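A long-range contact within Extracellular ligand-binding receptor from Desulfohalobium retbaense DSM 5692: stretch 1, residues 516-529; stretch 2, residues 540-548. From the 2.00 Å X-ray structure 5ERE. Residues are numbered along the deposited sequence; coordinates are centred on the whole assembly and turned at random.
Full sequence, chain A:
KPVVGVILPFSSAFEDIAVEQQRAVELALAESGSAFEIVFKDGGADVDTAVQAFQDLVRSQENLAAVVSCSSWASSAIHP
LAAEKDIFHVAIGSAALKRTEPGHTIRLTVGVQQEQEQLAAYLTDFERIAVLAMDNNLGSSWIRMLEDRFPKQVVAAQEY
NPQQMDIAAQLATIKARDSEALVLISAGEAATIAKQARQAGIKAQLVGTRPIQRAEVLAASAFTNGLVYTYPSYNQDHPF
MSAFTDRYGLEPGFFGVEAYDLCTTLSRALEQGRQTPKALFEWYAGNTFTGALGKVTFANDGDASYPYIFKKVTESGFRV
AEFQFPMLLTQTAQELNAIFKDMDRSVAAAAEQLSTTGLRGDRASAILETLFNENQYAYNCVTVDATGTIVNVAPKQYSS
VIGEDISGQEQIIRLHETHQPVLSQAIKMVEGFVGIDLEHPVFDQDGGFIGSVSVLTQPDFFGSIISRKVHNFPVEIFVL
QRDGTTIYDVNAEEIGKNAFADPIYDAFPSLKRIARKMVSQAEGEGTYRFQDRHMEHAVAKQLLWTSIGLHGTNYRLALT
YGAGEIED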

# COMPACT_ATOMS: atom_id res chain seq x y z
N ARG A 516 11.65 -6.36 -26.86
CA ARG A 516 11.24 -6.54 -28.25
C ARG A 516 9.80 -7.02 -28.34
O ARG A 516 9.02 -6.53 -29.15
CB ARG A 516 12.17 -7.53 -28.98
N LYS A 517 9.45 -7.99 -27.50
CA LYS A 517 8.10 -8.54 -27.51
C LYS A 517 7.05 -7.51 -27.06
O LYS A 517 5.91 -7.52 -27.53
CB LYS A 517 8.04 -9.78 -26.61
N MSE A 518 7.44 -6.62 -26.15
CA MSE A 518 6.52 -5.61 -25.63
C MSE A 518 6.12 -4.61 -26.71
O MSE A 518 5.01 -4.13 -26.71
CB MSE A 518 7.13 -4.86 -24.45
CG MSE A 518 7.02 -5.58 -23.14
SE MSE A 518 7.54 -4.45 -21.62
CE MSE A 518 6.33 -2.92 -21.88
N VAL A 519 7.04 -4.31 -27.62
CA VAL A 519 6.71 -3.46 -28.76
C VAL A 519 5.54 -4.00 -29.57
O VAL A 519 4.60 -3.26 -29.87
CB VAL A 519 7.93 -3.29 -29.68
CG1 VAL A 519 7.52 -2.72 -31.02
CG2 VAL A 519 8.92 -2.39 -29.03
N SER A 520 5.58 -5.28 -29.92
CA SER A 520 4.68 -5.81 -30.94
C SER A 520 3.41 -6.46 -30.39
O SER A 520 2.46 -6.65 -31.15
CB SER A 520 5.42 -6.82 -31.79
OG SER A 520 6.15 -7.71 -30.96
N GLN A 521 3.39 -6.80 -29.11
CA GLN A 521 2.21 -7.44 -28.51
C GLN A 521 1.52 -6.53 -27.48
O GLN A 521 2.19 -5.86 -26.69
CB GLN A 521 2.59 -8.79 -27.88
N ALA A 522 0.19 -6.50 -27.49
CA ALA A 522 -0.58 -5.65 -26.59
C ALA A 522 -0.59 -6.18 -25.15
O ALA A 522 -0.69 -5.42 -24.19
CB ALA A 522 -2.00 -5.49 -27.09
N GLU A 523 -0.53 -7.50 -25.02
CA GLU A 523 -0.43 -8.12 -23.71
C GLU A 523 0.64 -9.21 -23.75
O GLU A 523 0.93 -9.75 -24.82
CB GLU A 523 -1.77 -8.68 -23.29
CG GLU A 523 -2.90 -7.67 -23.36
CD GLU A 523 -4.14 -8.12 -22.61
OE1 GLU A 523 -4.94 -8.89 -23.17
OE2 GLU A 523 -4.32 -7.69 -21.45
N GLY A 524 1.22 -9.51 -22.59
CA GLY A 524 2.30 -10.48 -22.51
C GLY A 524 2.75 -10.74 -21.09
O GLY A 524 2.31 -10.11 -20.13
N GLU A 525 3.64 -11.72 -20.97
CA GLU A 525 4.41 -11.93 -19.75
C GLU A 525 5.80 -12.40 -20.09
O GLU A 525 6.08 -12.74 -21.24
CB GLU A 525 3.74 -12.92 -18.82
CG GLU A 525 3.16 -14.13 -19.50
CD GLU A 525 2.39 -14.98 -18.52
OE1 GLU A 525 3.00 -15.92 -17.94
OE2 GLU A 525 1.19 -14.70 -18.31
N GLY A 526 6.68 -12.42 -19.10
CA GLY A 526 8.05 -12.87 -19.30
C GLY A 526 8.89 -12.84 -18.05
O GLY A 526 8.43 -12.41 -16.98
N THR A 527 10.14 -13.30 -18.17
CA THR A 527 11.07 -13.36 -17.05
C THR A 527 12.47 -12.95 -17.49
O THR A 527 12.95 -13.42 -18.51
CB THR A 527 11.13 -14.77 -16.47
OG1 THR A 527 11.49 -15.69 -17.50
CG2 THR A 527 9.78 -15.18 -15.89
N TYR A 528 13.11 -12.06 -16.72
CA TYR A 528 14.50 -11.65 -16.94
C TYR A 528 15.32 -11.77 -15.65
O TYR A 528 14.88 -12.44 -14.70
CB TYR A 528 14.57 -10.21 -17.49
CG TYR A 528 13.97 -9.16 -16.60
CD1 TYR A 528 12.59 -9.11 -16.38
CD2 TYR A 528 14.76 -8.19 -15.99
CE1 TYR A 528 12.03 -8.14 -15.57
CE2 TYR A 528 14.20 -7.22 -15.18
CZ TYR A 528 12.83 -7.20 -14.97
OH TYR A 528 12.26 -6.24 -14.17
N ARG A 529 16.50 -11.14 -15.61
CA ARG A 529 17.41 -11.24 -14.47
C ARG A 529 18.15 -9.92 -14.27
O ARG A 529 17.89 -8.94 -14.97
CB ARG A 529 18.40 -12.39 -14.66
N ALA A 540 16.35 -12.58 -10.43
CA ALA A 540 15.31 -13.08 -11.33
C ALA A 540 13.94 -12.40 -11.11
O ALA A 540 13.37 -12.47 -10.02
CB ALA A 540 15.16 -14.59 -11.16
N LYS A 541 13.42 -11.79 -12.18
CA LYS A 541 12.19 -11.00 -12.12
C LYS A 541 11.10 -11.48 -13.08
O LYS A 541 11.40 -11.84 -14.22
CB LYS A 541 12.50 -9.54 -12.43
CG LYS A 541 13.66 -8.99 -11.64
CD LYS A 541 13.35 -8.94 -10.14
CE LYS A 541 12.31 -7.87 -9.81
NZ LYS A 541 12.77 -6.51 -10.24
N GLN A 542 9.85 -11.46 -12.63
CA GLN A 542 8.70 -11.71 -13.49
C GLN A 542 8.11 -10.38 -14.01
O GLN A 542 8.11 -9.37 -13.30
CB GLN A 542 7.64 -12.54 -12.73
N LEU A 543 7.62 -10.39 -15.25
CA LEU A 543 7.08 -9.22 -15.92
C LEU A 543 5.73 -9.55 -16.53
O LEU A 543 5.58 -10.55 -17.23
CB LEU A 543 8.04 -8.72 -16.99
CG LEU A 543 7.69 -7.36 -17.58
CD1 LEU A 543 8.95 -6.62 -17.98
CD2 LEU A 543 6.79 -7.47 -18.78
N LEU A 544 4.74 -8.72 -16.23
CA LEU A 544 3.42 -8.79 -16.86
C LEU A 544 3.13 -7.49 -17.56
O LEU A 544 3.41 -6.41 -17.00
CB LEU A 544 2.35 -9.09 -15.81
CG LEU A 544 2.60 -10.31 -14.93
CD1 LEU A 544 1.57 -10.35 -13.83
CD2 LEU A 544 2.60 -11.60 -15.76
N TRP A 545 2.59 -7.55 -18.77
CA TRP A 545 2.09 -6.29 -19.37
C TRP A 545 0.79 -6.37 -20.12
O TRP A 545 0.37 -7.43 -20.62
CB TRP A 545 3.15 -5.68 -20.30
CG TRP A 545 3.26 -6.26 -21.68
CD1 TRP A 545 2.60 -5.84 -22.80
CD2 TRP A 545 4.13 -7.31 -22.10
NE1 TRP A 545 3.00 -6.58 -23.89
CE2 TRP A 545 3.94 -7.48 -23.48
CE3 TRP A 545 5.04 -8.12 -21.43
CZ2 TRP A 545 4.64 -8.44 -24.21
CZ3 TRP A 545 5.73 -9.08 -22.16
CH2 TRP A 545 5.52 -9.23 -23.54
N THR A 546 0.17 -5.19 -20.18
CA THR A 546 -1.05 -4.96 -20.92
C THR A 546 -0.93 -3.60 -21.62
O THR A 546 0.15 -3.00 -21.63
CB THR A 546 -2.32 -5.04 -19.99
OG1 THR A 546 -3.50 -4.97 -20.79
CG2 THR A 546 -2.36 -3.91 -18.95
N SER A 547 -2.00 -3.14 -22.23
CA SER A 547 -1.99 -1.90 -22.96
C SER A 547 -3.18 -1.05 -22.56
O SER A 547 -4.24 -1.55 -22.22
CB SER A 547 -1.98 -2.14 -24.47
OG SER A 547 -0.78 -2.76 -24.88
N ILE A 548 -2.94 0.25 -22.59
CA ILE A 548 -3.95 1.28 -22.40
C ILE A 548 -3.83 2.34 -23.49
O ILE A 548 -2.74 2.65 -23.96
CB ILE A 548 -3.80 1.96 -21.04
CG1 ILE A 548 -2.32 2.35 -20.82
CG2 ILE A 548 -4.29 1.03 -19.94
CD1 ILE A 548 -2.19 3.45 -19.98

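Trp-545 dominates this contact, with 171 Å² of its surface covered by the other stretch out of 910 Å² buried on both sides together. Its indole lies between the end of helix 516-520 and the start of strand 524-528, and each of its faces is occupied. Over one face stands Met-518, a selenomethionine, whose CG sits 3.5 Å from the centroid of the six-membered ring and only 10° off the ring normal. Over the opposite face lies Gly-524, with CA 3.4 Å from the same centroid and 5° off the normal. This close packing of backbone on ring depends on the absence of a side chain at Gly-524: an ideally placed CB would come within 2.1 Å of Trp-545 CZ2, a clear clash. At the ring edge, Trp-545 NE1 donates a nearly straight hydrogen bond to Gln-521 O (3.0 Å, 167°), so the polar atom of the indole is satisfied by the first residue to leave the helical conformation. The tryptophan thus ties the helix, the turn and the strand together.

The backbone of Trp-545 is equally engaged. It pairs with Gly-524 in the antiparallel ladder, through Gly-524 N to Trp-545 O at 3.0 Å and Trp-545 N to Gly-524 O at 2.9 Å. The same two-bond pattern recurs at Gly-526 with Leu-543 and at Tyr-528 with Lys-541, and the side chains of Leu-543, Tyr-528 and Lys-541 share the face that carries Trp-545, while Gly-524 and Gly-526 place none there. Leu-543 extends the apolar surface on this face, its CD2 lying 4.2 Å from Met-518 SE.

Tyr-528 and Lys-541, with 96 and 85 Å² covered, form the second centre. Their backbones are joined by Tyr-528 N to Lys-541 O and Lys-541 N to Tyr-528 O, both 3.0 Å. The tyrosine, with chi1 in the p well, brings its ring against the opposing strand, where Lys-541 CB packs over one face, 3.7 Å from the ring centroid. The ring also reaches Leu-543, with Tyr-528 CE1 4.2 Å from Leu-543 CD1. Lysine and leucine, two positions apart on their strand, therefore both contact the aromatic ring.

Beyond Gly-524, side-chain hydroxyls supply the polar links. Thr-546 OG1 donates to Glu-523 OE2 at 2.9 Å, and Ser-547 OG donates to Ala-522 O at 2.7 Å. These bonds carry the association past the paired strands into the turn that follows the helix.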